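Hypothetical protein PA3696 (Pseudomonas aeruginosa, PDB 1YOX) is of unknown function but belongs to the AIM24 family of the cupin clan, named for mitochondrial biogenesis, and forms a three-chain assembly. Local coordinates at residues Ile166-Asn171 / Val220-Leu225; Ser99-Asp104 / Val157-Gly162; Ala94-Ser99 / Leu225-Leu230; Gly110-Gln115 / Gln149-Asp154. One frame throughout, in Å; residues are numbered along the deposited sequence.

Interaction 1: residues Ile166-Asn171 / Val220-Leu225; sequences IRRQLN and VWLQSL
Arg167 and Trp221 lie side by side on one face of an antiparallel β-sheet, where strand 165-169, outermost in its sheet within the chain, pairs with strand 219-223. With CG anti to the backbone N (chi1 -171°) and the chain then bending at chi2 and chi3, Arg167 runs the same way as the indole. Its CG sits above one face of the Trp221 ring, toward the rim. Further out, Trp221 CH2 lies over one face of the guanidinium, 3.8 Å from Arg167 NH2, with the two planes 42° apart; the groups are thus tilted rather than stacked flat. Arg167 also touches a crystal neighbour, so its bent shape may partly reflect the lattice. Away from Arg167 the indole meets Leu112, and Trp221 also touches Ala184 of strand 182-185.

On the opposite face Ile166, Arg168, Val220 and Leu222 alternate with that pair. Ile166 CB meets Leu222 CB at 4.0 Å, a contact close to the backbone. Arg168 turns CG beside its own backbone N (chi1 -76°) and stays extended to NE, its head leading away from strand 219-223 to where Glu21 of the second subunit makes a long, weak ion pair with Arg168 NH2. Backbone bonds pair Ile166 with Leu222 and Arg168 with Val220, both ways in each case; that from Ile166 N to Leu222 O measures 2.7 Å. Past the end of the strand, Leu170 reaches back across Val220, and its CG rests 3.9 Å from Val220 CG2.

Interaction 2: residues Ser99-Asp104 / Val157-Gly162; sequences SVVAVD and VFVHAG
Val159 meets Val101 across the two strands methyl to methyl, with 3.4 Å between Val159 CG2 and Val101 CG2, shorter than a normal methyl contact and doubtful in its exact value. In both valines CG2 stands between the backbone N and the carbonyl carbon (in Val159 CG1 is at chi1 -63°), and this brings the two CG2 methyls together across a hydrogen-bonded pair. Val159 CG2 also looks toward Val103 CG2, 4.4 Å away, and Val103 CB in turn rests against Val157 CG1 at 4.1 Å. Val103 and Val157 rest on Leu112 of strand 111-115, and Val159 on Cys114.

Ser99, at the other end, contributes chiefly through its backbone. Its carbonyl O takes the Ala161 N-H at 2.9 Å and is approached by His160 CA; its own N donates to Ala161 O in a more bent bond, 138° at the hydrogen. On the reverse face Ala102 CB packs on Phe158 CE2 (3.7 Å), on the side where Val20 and Ile22 come in.

Six backbone bonds thus run between Ser99, Val101 and Val103 and their partners. Such alternation of hydrogen-bonded and non-hydrogen-bonded pairs is that of a regular antiparallel β-ladder, here between strand 98-104, outermost in its six-stranded sheet within the chain, and its neighbour.

Interaction 3: residues Ala94-Ser99 / Leu225-Leu230; sequences APYPGS and LPFSRL
Tyr96 lays its ring over the β-carbon of Phe227: Phe227 CB is 3.5 Å from the Tyr96 ring centroid and 13° off the ring normal, a CH-pi contact over the centre of the face. The ring planes are 28° apart and offset, with 5.2 Å between the Tyr96 and Phe227 centroids, so little of one ring lies over the other. In Phe227 CG is anti to the backbone N (chi1 172°), which leads the ring off past Tyr96 CD2 and leaves CB, not the ring, over the centre of the tyrosine; the two side chains cross at about a right angle.

Beside them Leu230 sends CD1 to Tyr96 CB (3.9 Å) and, tip to tip, to Pro97 CD. Both Leu230 and Pro97 also pack on their own counterparts in a third subunit, and Met17 of the second subunit touches Pro97, which places this contact at the meeting of the chains. Pro226 takes the N-cap position of helix 227-237, and its O receives the Leu230 N-H in the first turn.

No direct hydrogen bond joins the segments; water does so twice. One water donates to both Pro97 O (3.0 Å) and Leu225 O (2.9 Å). The other accepts from Phe227 N at 3.0 Å, a helix-end amide, and gives a weak bond to Tyr96 OH, whose stronger partner is Asp117 O. The loop before strand 98-104 and the start of the C-terminal helix are therefore joined by hydrophobic and aromatic packing, with buried backbone polar groups satisfied through solvent rather than by each other.

Interaction 4: residues Gly110-Gln115 / Gln149-Asp154; sequences GRLFCQ and QKLEGD
Leu112 and Leu151 grip each other's backbones from both sides: Leu112 N donates to Leu151 O at 2.6 Å, and Leu151 N returns the bond to Leu112 O at 2.7 Å. Two residues on, Cys114 and Gln149 repeat the exchange, the Gln149 N-H reaching Cys114 O in a bond of 2.7 Å. At the other end, just beyond the last strand pair, Gly110 O accepts from Gly153 N at 3.2 Å; that donor stands well above the carbonyl plane, 48° out of it, so the ladder ends in a less regular bond.

Between these pairs the carbonyls also meet CA-H groups, the shortest being Arg111 CA to Leu151 O at 3.1 Å, so Leu151 O has two contacts from the facing strand.

Arg111 and Glu152 run side by side on one face. Glu152 OE1 lies against the Arg111 CD methylene (3.0 Å) and at the guanidinium edge, in a long salt bridge to Arg111 NH1 (3.6 Å); carboxylate and guanidinium planes are 61° apart. The stronger polar partner is Asp187, which takes Arg111 NH2. Glu152 OE2 has a weak, long pair with Arg127. On the other face Cys114 CB rests on Leu151 CD1, 3.9 Å away, with Cys114 against Val159 and Leu151 against Val157, on strand 156-162 of another sheet.

Chemically, the pairing rests on the backbone ladder and the largely apolar Leu112/Leu151/Cys114 face; the long Arg111-Glu152 bridge probably adds little, Arg111 being held mainly by Asp187.

How the interactions relate
Along the chain, 94-99 and 99-104 share Ser99 and come first; interaction 4 opens and closes next, before 157-162 completes interaction 2, then interaction 1 follows, and 225-230 closes interaction 3 last. Interactions 1 and 4 lie in one six-stranded sheet, their centres about 16 Å apart, interaction 2 in the second six-stranded sheet. Interactions 2 and 4 meet face to face (centres about 12 Å apart) through Val159 and Cys114, and Leu112 with Trp221 links interactions 4 and 1. Gly162 and Leu225 probably bond, tying interaction 2 to interactions 1 and 3. Two β-sheets thus share a core, with interaction 3 joining it to the C-terminal helix and to neighbouring subunits.

Interaction 1: residues Ile166-Asn171 / Val220-Leu225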
loop_
_atom_site.group_PDB
_atom_site.type_symbol
_atom_site.label_atom_id
_atom_site.label_comp_id
_atom_site.label_asym_id
_atom_site.label_seq_id
_atom_site.Cartn_x
_atom_site.Cartn_y
_atom_site.Cartn_z
ATOM N N ILE C 166 -5.379 13.764 -4.885
ATOM C CA ILE C 166 -6.483 14.699 -4.972
ATOM C C ILE C 166 -5.916 15.991 -5.534
ATOM O O ILE C 166 -5.144 16.674 -4.872
ATOM C CB ILE C 166 -7.164 14.968 -3.589
ATOM C CG1 ILE C 166 -7.037 13.758 -2.634
ATOM C CG2 ILE C 166 -8.630 15.408 -3.782
ATOM C CD1 ILE C 166 -8.008 12.606 -2.884
ATOM N N ARG C 167 -6.275 16.296 -6.775
ATOM C CA ARG C 167 -5.836 17.523 -7.422
ATOM C C ARG C 167 -6.925 18.587 -7.274
ATOM O O ARG C 167 -8.104 18.317 -7.512
ATOM C CB ARG C 167 -5.509 17.275 -8.895
ATOM C CG ARG C 167 -4.853 18.451 -9.587
ATOM C CD ARG C 167 -5.458 18.633 -10.964
ATOM N NE ARG C 167 -4.573 18.235 -12.048
ATOM C CZ ARG C 167 -4.018 19.087 -12.908
ATOM N NH1 ARG C 167 -4.268 20.395 -12.824
ATOM N NH2 ARG C 167 -3.214 18.633 -13.866
ATOM N N ARG C 168 -6.524 19.788 -6.875
ATOM C CA ARG C 168 -7.470 20.866 -6.628
ATOM C C ARG C 168 -6.953 22.189 -7.148
ATOM O O ARG C 168 -5.795 22.542 -6.932
ATOM C CB ARG C 168 -7.780 20.978 -5.129
ATOM C CG ARG C 168 -8.729 19.894 -4.646
ATOM C CD ARG C 168 -9.106 20.036 -3.187
ATOM N NE ARG C 168 -10.406 19.408 -2.949
ATOM C CZ ARG C 168 -11.531 20.067 -2.665
ATOM N NH1 ARG C 168 -11.526 21.396 -2.542
ATOM N NH2 ARG C 168 -12.665 19.389 -2.489
ATOM N N GLN C 169 -7.825 22.906 -7.855
ATOM C CA GLN C 169 -7.572 24.288 -8.277
ATOM C C GLN C 169 -8.196 25.202 -7.231
ATOM O O GLN C 169 -9.337 24.986 -6.829
ATOM C CB GLN C 169 -8.215 24.552 -9.638
ATOM C CG GLN C 169 -8.309 23.316 -10.531
ATOM C CD GLN C 169 -6.946 22.822 -11.016
ATOM O OE1 GLN C 169 -6.002 23.607 -11.160
ATOM N NE2 GLN C 169 -6.847 21.517 -11.285
ATOM N N LEU C 170 -7.465 26.218 -6.788
ATOM C CA LEU C 170 -7.976 27.058 -5.710
ATOM C C LEU C 170 -8.935 28.216 -6.072
ATOM O O LEU C 170 -10.038 28.287 -5.528
ATOM C CB LEU C 170 -6.863 27.498 -4.744
ATOM C CG LEU C 170 -6.464 26.479 -3.669
ATOM C CD1 LEU C 170 -5.840 27.210 -2.485
ATOM C CD2 LEU C 170 -7.653 25.636 -3.201
ATOM N N ASN C 171 -8.536 29.113 -6.973
ATOM C CA ASN C 171 -9.386 30.286 -7.335
ATOM C C ASN C 171 -9.784 31.171 -6.130
ATOM O O ASN C 171 -10.963 31.245 -5.774
ATOM C CB ASN C 171 -10.663 29.846 -8.089
ATOM C CG ASN C 171 -10.368 29.175 -9.433
ATOM O OD1 ASN C 171 -9.628 29.721 -10.263
ATOM N ND2 ASN C 171 -10.968 27.993 -9.663
ATOM N N VAL C 220 -3.352 22.634 -6.314
ATOM C CA VAL C 220 -2.830 21.883 -5.197
ATOM C C VAL C 220 -2.904 20.416 -5.522
ATOM O O VAL C 220 -3.908 19.930 -6.084
ATOM C CB VAL C 220 -3.637 22.096 -3.885
ATOM C CG1 VAL C 220 -2.892 21.455 -2.725
ATOM C CG2 VAL C 220 -3.857 23.569 -3.597
ATOM N N TRP C 221 -1.850 19.704 -5.115
ATOM C CA TRP C 221 -1.835 18.240 -5.178
ATOM C C TRP C 221 -1.798 17.636 -3.768
ATOM O O TRP C 221 -0.884 17.894 -2.990
ATOM C CB TRP C 221 -0.680 17.772 -6.053
ATOM C CG TRP C 221 -0.406 18.731 -7.207
ATOM C CD1 TRP C 221 -0.057 20.069 -7.124
ATOM C CD2 TRP C 221 -0.460 18.429 -8.581
ATOM N NE1 TRP C 221 0.103 20.609 -8.373
ATOM C CE2 TRP C 221 -0.134 19.622 -9.291
ATOM C CE3 TRP C 221 -0.762 17.273 -9.298
ATOM C CZ2 TRP C 221 -0.103 19.679 -10.676
ATOM C CZ3 TRP C 221 -0.718 17.326 -10.685
ATOM C CH2 TRP C 221 -0.388 18.521 -11.361
ATOM N N LEU C 222 -2.822 16.846 -3.452
ATOM C CA LEU C 222 -2.968 16.268 -2.129
ATOM C C LEU C 222 -2.968 14.741 -2.189
ATOM O O LEU C 222 -3.251 14.165 -3.222
ATOM C CB LEU C 222 -4.267 16.763 -1.474
ATOM C CG LEU C 222 -4.447 18.278 -1.304
ATOM C CD1 LEU C 222 -5.866 18.601 -0.870
ATOM C CD2 LEU C 222 -3.428 18.847 -0.335
ATOM N N GLN C 223 -2.645 14.098 -1.068
ATOM C CA GLN C 223 -2.541 12.649 -1.027
ATOM C C GLN C 223 -3.364 12.152 0.136
ATOM O O GLN C 223 -3.330 12.758 1.226
ATOM C CB GLN C 223 -1.069 12.224 -0.893
ATOM C CG GLN C 223 -0.381 12.516 0.462
ATOM C CD GLN C 223 1.136 12.517 0.372
ATOM O OE1 GLN C 223 1.796 13.500 0.737
ATOM N NE2 GLN C 223 1.696 11.455 -0.170
ATOM N N SER C 224 -4.117 11.071 -0.086
ATOM C CA SER C 224 -4.952 10.496 0.955
ATOM C C SER C 224 -4.190 9.720 2.036
ATOM O O SER C 224 -4.674 9.601 3.159
ATOM C CB SER C 224 -6.006 9.573 0.340
ATOM O OG SER C 224 -5.411 8.445 -0.277
ATOM N N LEU C 225 -3.030 9.146 1.699
ATOM C CA LEU C 225 -2.295 8.318 2.650
ATOM C C LEU C 225 -0.825 8.680 2.633
ATOM O O LEU C 225 0.002 7.936 2.107
ATOM C CB LEU C 225 -2.511 6.815 2.425
ATOM C CG LEU C 225 -1.735 5.852 3.363
ATOM C CD1 LEU C 225 -2.066 6.036 4.824
ATOM C CD2 LEU C 225 -1.950 4.421 2.944
#

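Interaction 2: residues Ser99-Asp104 / Val157-Gly162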
loop_
_atom_site.group_PDB
_atom_site.type_symbol
_atom_site.label_atom_id
_atom_site.label_comp_id
_atom_site.label_asym_id
_atom_site.label_seq_id
_atom_site.Cartn_x
_atom_site.Cartn_y
_atom_site.Cartn_z
ATOM N N SER C 99 0.334 6.673 -6.289
ATOM C CA SER C 99 0.549 6.865 -7.704
ATOM C C SER C 99 1.543 7.961 -8.065
ATOM O O SER C 99 1.908 8.789 -7.255
ATOM C CB SER C 99 -0.792 7.037 -8.421
ATOM O OG SER C 99 -1.629 7.861 -7.665
ATOM N N VAL C 100 1.974 7.933 -9.304
ATOM C CA VAL C 100 3.011 8.814 -9.783
ATOM C C VAL C 100 2.315 9.825 -10.693
ATOM O O VAL C 100 1.357 9.484 -11.361
ATOM C CB VAL C 100 4.097 7.994 -10.533
ATOM C CG1 VAL C 100 5.158 8.876 -11.129
ATOM C CG2 VAL C 100 4.730 6.938 -9.583
ATOM N N VAL C 101 2.747 11.076 -10.677
ATOM C CA VAL C 101 2.279 12.031 -11.683
ATOM C C VAL C 101 3.471 12.751 -12.260
ATOM O O VAL C 101 4.392 13.163 -11.528
ATOM C CB VAL C 101 1.236 13.100 -11.154
ATOM C CG1 VAL C 101 -0.213 12.559 -11.180
ATOM C CG2 VAL C 101 1.613 13.646 -9.818
ATOM N N ALA C 102 3.458 12.882 -13.583
ATOM C CA ALA C 102 4.457 13.678 -14.290
ATOM C C ALA C 102 3.935 15.088 -14.267
ATOM O O ALA C 102 2.754 15.319 -14.475
ATOM C CB ALA C 102 4.627 13.185 -15.724
ATOM N N VAL C 103 4.786 16.041 -13.961
ATOM C CA VAL C 103 4.364 17.419 -14.030
ATOM C C VAL C 103 5.380 18.131 -14.905
ATOM O O VAL C 103 6.577 18.147 -14.604
ATOM C CB VAL C 103 4.231 18.071 -12.617
ATOM C CG1 VAL C 103 3.868 19.554 -12.730
ATOM C CG2 VAL C 103 3.188 17.331 -11.748
ATOM N N ASP C 104 4.906 18.676 -16.027
ATOM C CA ASP C 104 5.778 19.489 -16.879
ATOM C C ASP C 104 5.915 20.827 -16.207
ATOM O O ASP C 104 4.928 21.479 -15.892
ATOM C CB ASP C 104 5.214 19.637 -18.292
ATOM C CG ASP C 104 6.236 20.197 -19.274
ATOM O OD1 ASP C 104 7.051 21.068 -18.893
ATOM O OD2 ASP C 104 6.230 19.776 -20.440
ATOM N N VAL C 157 9.288 16.613 -14.176
ATOM C CA VAL C 157 9.395 16.356 -12.751
ATOM C C VAL C 157 8.365 15.248 -12.504
ATOM O O VAL C 157 7.349 15.197 -13.186
ATOM C CB VAL C 157 9.107 17.693 -12.010
ATOM C CG1 VAL C 157 8.014 17.589 -11.004
ATOM C CG2 VAL C 157 10.412 18.352 -11.509
ATOM N N PHE C 158 8.647 14.334 -11.589
ATOM C CA PHE C 158 7.707 13.274 -11.244
ATOM C C PHE C 158 7.581 13.287 -9.726
ATOM O O PHE C 158 8.588 13.283 -8.991
ATOM C CB PHE C 158 8.197 11.909 -11.738
ATOM C CG PHE C 158 8.486 11.873 -13.211
ATOM C CD1 PHE C 158 9.693 12.377 -13.710
ATOM C CD2 PHE C 158 7.531 11.381 -14.112
ATOM C CE1 PHE C 158 9.956 12.383 -15.081
ATOM C CE2 PHE C 158 7.794 11.364 -15.504
ATOM C CZ PHE C 158 9.010 11.861 -15.979
ATOM N N VAL C 159 6.338 13.351 -9.266
ATOM C CA VAL C 159 6.073 13.430 -7.858
ATOM C C VAL C 159 5.152 12.262 -7.523
ATOM O O VAL C 159 4.443 11.769 -8.394
ATOM C CB VAL C 159 5.477 14.845 -7.403
ATOM C CG1 VAL C 159 6.474 15.999 -7.657
ATOM C CG2 VAL C 159 4.161 15.139 -8.057
ATOM N N HIS C 160 5.157 11.832 -6.261
ATOM C CA HIS C 160 4.368 10.685 -5.860
ATOM C C HIS C 160 3.314 11.055 -4.793
ATOM O O HIS C 160 3.632 11.752 -3.835
ATOM C CB HIS C 160 5.341 9.617 -5.342
ATOM C CG HIS C 160 4.678 8.466 -4.654
ATOM N ND1 HIS C 160 4.422 7.271 -5.291
ATOM C CD2 HIS C 160 4.247 8.313 -3.378
ATOM C CE1 HIS C 160 3.869 6.426 -4.437
ATOM N NE2 HIS C 160 3.747 7.035 -3.272
ATOM N N ALA C 161 2.086 10.568 -4.956
ATOM C CA ALA C 161 1.013 10.745 -3.960
ATOM C C ALA C 161 0.620 9.438 -3.278
ATOM O O ALA C 161 0.165 8.511 -3.940
ATOM C CB ALA C 161 -0.223 11.401 -4.600
ATOM N N GLY C 162 0.804 9.366 -1.953
ATOM C CA GLY C 162 0.413 8.169 -1.172
ATOM C C GLY C 162 -1.096 7.966 -1.168
ATOM O O GLY C 162 -1.867 8.924 -0.948
#

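Interaction 3: residues Ala94-Ser99 / Leu225-Leu230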
loop_
_atom_site.group_PDB
_atom_site.type_symbol
_atom_site.label_atom_id
_atom_site.label_comp_id
_atom_site.label_asym_id
_atom_site.label_seq_id
_atom_site.Cartn_x
_atom_site.Cartn_y
_atom_site.Cartn_z
ATOM N N ALA C 94 8.388 5.402 -5.179
ATOM C CA ALA C 94 8.451 5.844 -3.778
ATOM C C ALA C 94 8.356 4.625 -2.829
ATOM O O ALA C 94 7.883 3.561 -3.233
ATOM C CB ALA C 94 7.356 6.850 -3.496
ATOM N N PRO C 95 8.812 4.775 -1.563
ATOM C CA PRO C 95 8.767 3.642 -0.631
ATOM C C PRO C 95 7.470 3.481 0.143
ATOM O O PRO C 95 7.476 2.915 1.244
ATOM C CB PRO C 95 9.948 3.912 0.297
ATOM C CG PRO C 95 10.158 5.435 0.252
ATOM C CD PRO C 95 9.428 5.983 -0.953
ATOM N N TYR C 96 6.361 3.954 -0.417
ATOM C CA TYR C 96 5.029 3.743 0.175
ATOM C C TYR C 96 4.013 3.769 -0.979
ATOM O O TYR C 96 4.310 4.344 -2.035
ATOM C CB TYR C 96 4.715 4.786 1.270
ATOM C CG TYR C 96 4.973 6.215 0.875
ATOM C CD1 TYR C 96 3.954 7.021 0.385
ATOM C CD2 TYR C 96 6.248 6.765 0.994
ATOM C CE1 TYR C 96 4.198 8.345 0.002
ATOM C CE2 TYR C 96 6.503 8.062 0.613
ATOM C CZ TYR C 96 5.484 8.838 0.109
ATOM O OH TYR C 96 5.777 10.125 -0.253
ATOM N N PRO C 97 2.844 3.119 -0.800
ATOM C CA PRO C 97 1.901 2.860 -1.879
ATOM C C PRO C 97 1.222 4.129 -2.396
ATOM O O PRO C 97 0.828 4.992 -1.598
ATOM C CB PRO C 97 0.833 1.983 -1.220
ATOM C CG PRO C 97 1.357 1.586 0.061
ATOM C CD PRO C 97 2.357 2.576 0.474
ATOM N N GLY C 98 1.068 4.219 -3.712
ATOM C CA GLY C 98 0.367 5.330 -4.297
ATOM C C GLY C 98 0.798 5.572 -5.720
ATOM O O GLY C 98 1.548 4.786 -6.288
ATOM N N SER C 99 0.334 6.673 -6.289
ATOM C CA SER C 99 0.549 6.865 -7.704
ATOM C C SER C 99 1.543 7.961 -8.065
ATOM O O SER C 99 1.908 8.789 -7.255
ATOM C CB SER C 99 -0.792 7.037 -8.421
ATOM O OG SER C 99 -1.629 7.861 -7.665
ATOM N N LEU C 225 -3.030 9.146 1.699
ATOM C CA LEU C 225 -2.295 8.318 2.650
ATOM C C LEU C 225 -0.825 8.680 2.633
ATOM O O LEU C 225 0.002 7.936 2.107
ATOM C CB LEU C 225 -2.511 6.815 2.425
ATOM C CG LEU C 225 -1.735 5.852 3.363
ATOM C CD1 LEU C 225 -2.066 6.036 4.824
ATOM C CD2 LEU C 225 -1.950 4.421 2.944
ATOM N N PRO C 226 -0.501 9.817 3.275
ATOM C CA PRO C 226 0.847 10.306 3.292
ATOM C C PRO C 226 1.699 9.365 4.131
ATOM O O PRO C 226 1.185 8.704 5.046
ATOM C CB PRO C 226 0.724 11.696 3.939
ATOM C CG PRO C 226 -0.548 11.701 4.699
ATOM C CD PRO C 226 -1.427 10.649 4.078
ATOM N N PHE C 227 2.971 9.271 3.764
ATOM C CA PHE C 227 3.905 8.389 4.418
ATOM C C PHE C 227 3.957 8.655 5.931
ATOM O O PHE C 227 4.177 7.737 6.745
ATOM C CB PHE C 227 5.286 8.594 3.789
ATOM C CG PHE C 227 6.396 7.884 4.505
ATOM C CD1 PHE C 227 6.475 6.500 4.499
ATOM C CD2 PHE C 227 7.374 8.605 5.165
ATOM C CE1 PHE C 227 7.494 5.853 5.134
ATOM C CE2 PHE C 227 8.404 7.957 5.802
ATOM C CZ PHE C 227 8.456 6.587 5.807
ATOM N N SER C 228 3.769 9.921 6.288
ATOM C CA SER C 228 3.900 10.379 7.667
ATOM C C SER C 228 2.782 9.803 8.491
ATOM O O SER C 228 2.972 9.457 9.659
ATOM C CB SER C 228 3.857 11.908 7.720
ATOM O OG SER C 228 2.801 12.413 6.922
ATOM N N ARG C 229 1.608 9.704 7.879
ATOM C CA ARG C 229 0.511 9.060 8.538
ATOM C C ARG C 229 0.698 7.547 8.558
ATOM O O ARG C 229 0.449 6.892 9.594
ATOM C CB ARG C 229 -0.820 9.451 7.908
ATOM C CG ARG C 229 -1.983 8.705 8.506
ATOM C CD ARG C 229 -3.271 9.019 7.799
ATOM N NE ARG C 229 -3.586 10.457 7.870
ATOM C CZ ARG C 229 -4.745 11.001 7.508
ATOM N NH1 ARG C 229 -5.725 10.239 7.051
ATOM N NH2 ARG C 229 -4.920 12.315 7.606
ATOM N N LEU C 230 1.145 6.987 7.429
ATOM C CA LEU C 230 1.389 5.548 7.359
ATOM C C LEU C 230 2.454 5.184 8.401
ATOM O O LEU C 230 2.192 4.379 9.287
ATOM C CB LEU C 230 1.856 5.118 5.955
ATOM C CG LEU C 230 1.643 3.721 5.333
ATOM C CD1 LEU C 230 2.751 3.336 4.317
ATOM C CD2 LEU C 230 1.429 2.620 6.311
HETATM O O HOH W 1 4.060 11.156 1.681
HETATM O O HOH W 2 1.102 5.357 1.335
#

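Interaction 4: residues Gly110-Gln115 / Gln149-Asp154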
loop_
_atom_site.group_PDB
_atom_site.type_symbol
_atom_site.label_atom_id
_atom_site.label_comp_id
_atom_site.label_asym_id
_atom_site.label_seq_id
_atom_site.Cartn_x
_atom_site.Cartn_y
_atom_site.Cartn_z
ATOM N N GLY C 110 7.345 27.030 -14.503
ATOM C CA GLY C 110 8.747 26.687 -14.274
ATOM C C GLY C 110 9.123 26.623 -12.813
ATOM O O GLY C 110 10.287 26.826 -12.465
ATOM N N ARG C 111 8.137 26.345 -11.955
ATOM C CA ARG C 111 8.393 26.146 -10.522
ATOM C C ARG C 111 7.330 25.283 -9.832
ATOM O O ARG C 111 6.127 25.532 -9.948
ATOM C CB ARG C 111 8.522 27.476 -9.793
ATOM C CG ARG C 111 9.063 27.346 -8.357
ATOM C CD ARG C 111 9.768 28.619 -7.925
ATOM N NE ARG C 111 8.874 29.774 -8.021
ATOM C CZ ARG C 111 9.234 30.975 -8.467
ATOM N NH1 ARG C 111 10.483 31.196 -8.879
ATOM N NH2 ARG C 111 8.337 31.950 -8.501
ATOM N N LEU C 112 7.770 24.264 -9.104
ATOM C CA LEU C 112 6.809 23.525 -8.301
ATOM C C LEU C 112 7.340 23.367 -6.899
ATOM O O LEU C 112 8.541 23.259 -6.693
ATOM C CB LEU C 112 6.419 22.185 -8.952
ATOM C CG LEU C 112 5.321 21.303 -8.324
ATOM C CD1 LEU C 112 3.920 21.873 -8.446
ATOM C CD2 LEU C 112 5.377 19.874 -8.905
ATOM N N PHE C 113 6.422 23.426 -5.941
ATOM C CA PHE C 113 6.706 23.149 -4.549
ATOM C C PHE C 113 6.272 21.736 -4.203
ATOM O O PHE C 113 5.175 21.283 -4.579
ATOM C CB PHE C 113 6.002 24.167 -3.660
ATOM C CG PHE C 113 6.513 25.567 -3.853
ATOM C CD1 PHE C 113 5.918 26.418 -4.787
ATOM C CD2 PHE C 113 7.629 26.019 -3.144
ATOM C CE1 PHE C 113 6.423 27.730 -4.993
ATOM C CE2 PHE C 113 8.127 27.326 -3.335
ATOM C CZ PHE C 113 7.518 28.176 -4.254
ATOM N N CYS C 114 7.128 21.043 -3.467
ATOM C CA CYS C 114 6.964 19.618 -3.329
ATOM C C CYS C 114 7.354 19.157 -1.954
ATOM O O CYS C 114 8.452 19.452 -1.529
ATOM C CB CYS C 114 7.886 18.937 -4.342
ATOM S SG CYS C 114 7.419 17.301 -4.602
ATOM N N GLN C 115 6.480 18.421 -1.263
ATOM C CA GLN C 115 6.903 17.752 -0.024
ATOM C C GLN C 115 8.047 16.794 -0.344
ATOM O O GLN C 115 8.002 16.077 -1.323
ATOM C CB GLN C 115 5.757 17.024 0.686
ATOM C CG GLN C 115 6.133 16.699 2.156
ATOM C CD GLN C 115 5.214 15.725 2.861
ATOM O OE1 GLN C 115 4.012 15.639 2.546
ATOM N NE2 GLN C 115 5.763 15.006 3.868
ATOM N N GLN C 149 10.350 21.247 -0.805
ATOM C CA GLN C 149 11.354 21.539 -1.804
ATOM C C GLN C 149 10.818 22.474 -2.895
ATOM O O GLN C 149 9.603 22.556 -3.098
ATOM C CB GLN C 149 11.848 20.236 -2.416
ATOM C CG GLN C 149 12.591 19.394 -1.416
ATOM C CD GLN C 149 13.105 18.145 -2.022
ATOM O OE1 GLN C 149 12.340 17.352 -2.610
ATOM N NE2 GLN C 149 14.408 17.942 -1.908
ATOM N N LYS C 150 11.720 23.201 -3.555
ATOM C CA LYS C 150 11.356 23.918 -4.791
ATOM C C LYS C 150 12.060 23.304 -5.986
ATOM O O LYS C 150 13.270 23.099 -5.984
ATOM C CB LYS C 150 11.578 25.449 -4.725
ATOM C CG LYS C 150 12.968 25.920 -4.333
ATOM C CD LYS C 150 13.125 27.458 -4.554
ATOM C CE LYS C 150 14.498 27.961 -4.041
ATOM N NZ LYS C 150 14.543 29.435 -3.742
ATOM N N LEU C 151 11.254 22.993 -6.985
ATOM C CA LEU C 151 11.719 22.405 -8.226
ATOM C C LEU C 151 11.493 23.482 -9.288
ATOM O O LEU C 151 10.351 23.912 -9.520
ATOM C CB LEU C 151 10.927 21.133 -8.561
ATOM C CG LEU C 151 10.563 20.169 -7.414
ATOM C CD1 LEU C 151 9.611 19.079 -7.870
ATOM C CD2 LEU C 151 11.807 19.562 -6.776
ATOM N N GLU C 152 12.576 23.941 -9.905
ATOM C CA GLU C 152 12.445 24.922 -10.990
ATOM C C GLU C 152 13.209 24.552 -12.279
ATOM O O GLU C 152 14.228 23.872 -12.251
ATOM C CB GLU C 152 12.734 26.368 -10.489
ATOM C CG GLU C 152 13.884 26.514 -9.486
ATOM C CD GLU C 152 13.759 27.731 -8.566
ATOM O OE1 GLU C 152 12.664 28.331 -8.451
ATOM O OE2 GLU C 152 14.782 28.097 -7.941
ATOM N N GLY C 153 12.704 25.007 -13.416
ATOM C CA GLY C 153 13.359 24.694 -14.678
ATOM C C GLY C 153 12.298 24.490 -15.709
ATOM O O GLY C 153 11.150 24.834 -15.471
ATOM N N ASP C 154 12.676 23.928 -16.854
ATOM C CA ASP C 154 11.751 23.807 -17.978
ATOM C C ASP C 154 11.480 22.359 -18.373
ATOM O O ASP C 154 10.925 22.087 -19.456
ATOM C CB ASP C 154 12.254 24.626 -19.179
ATOM C CG ASP C 154 13.419 23.959 -19.910
ATOM O OD1 ASP C 154 14.259 23.325 -19.231
ATOM O OD2 ASP C 154 13.488 24.069 -21.172
#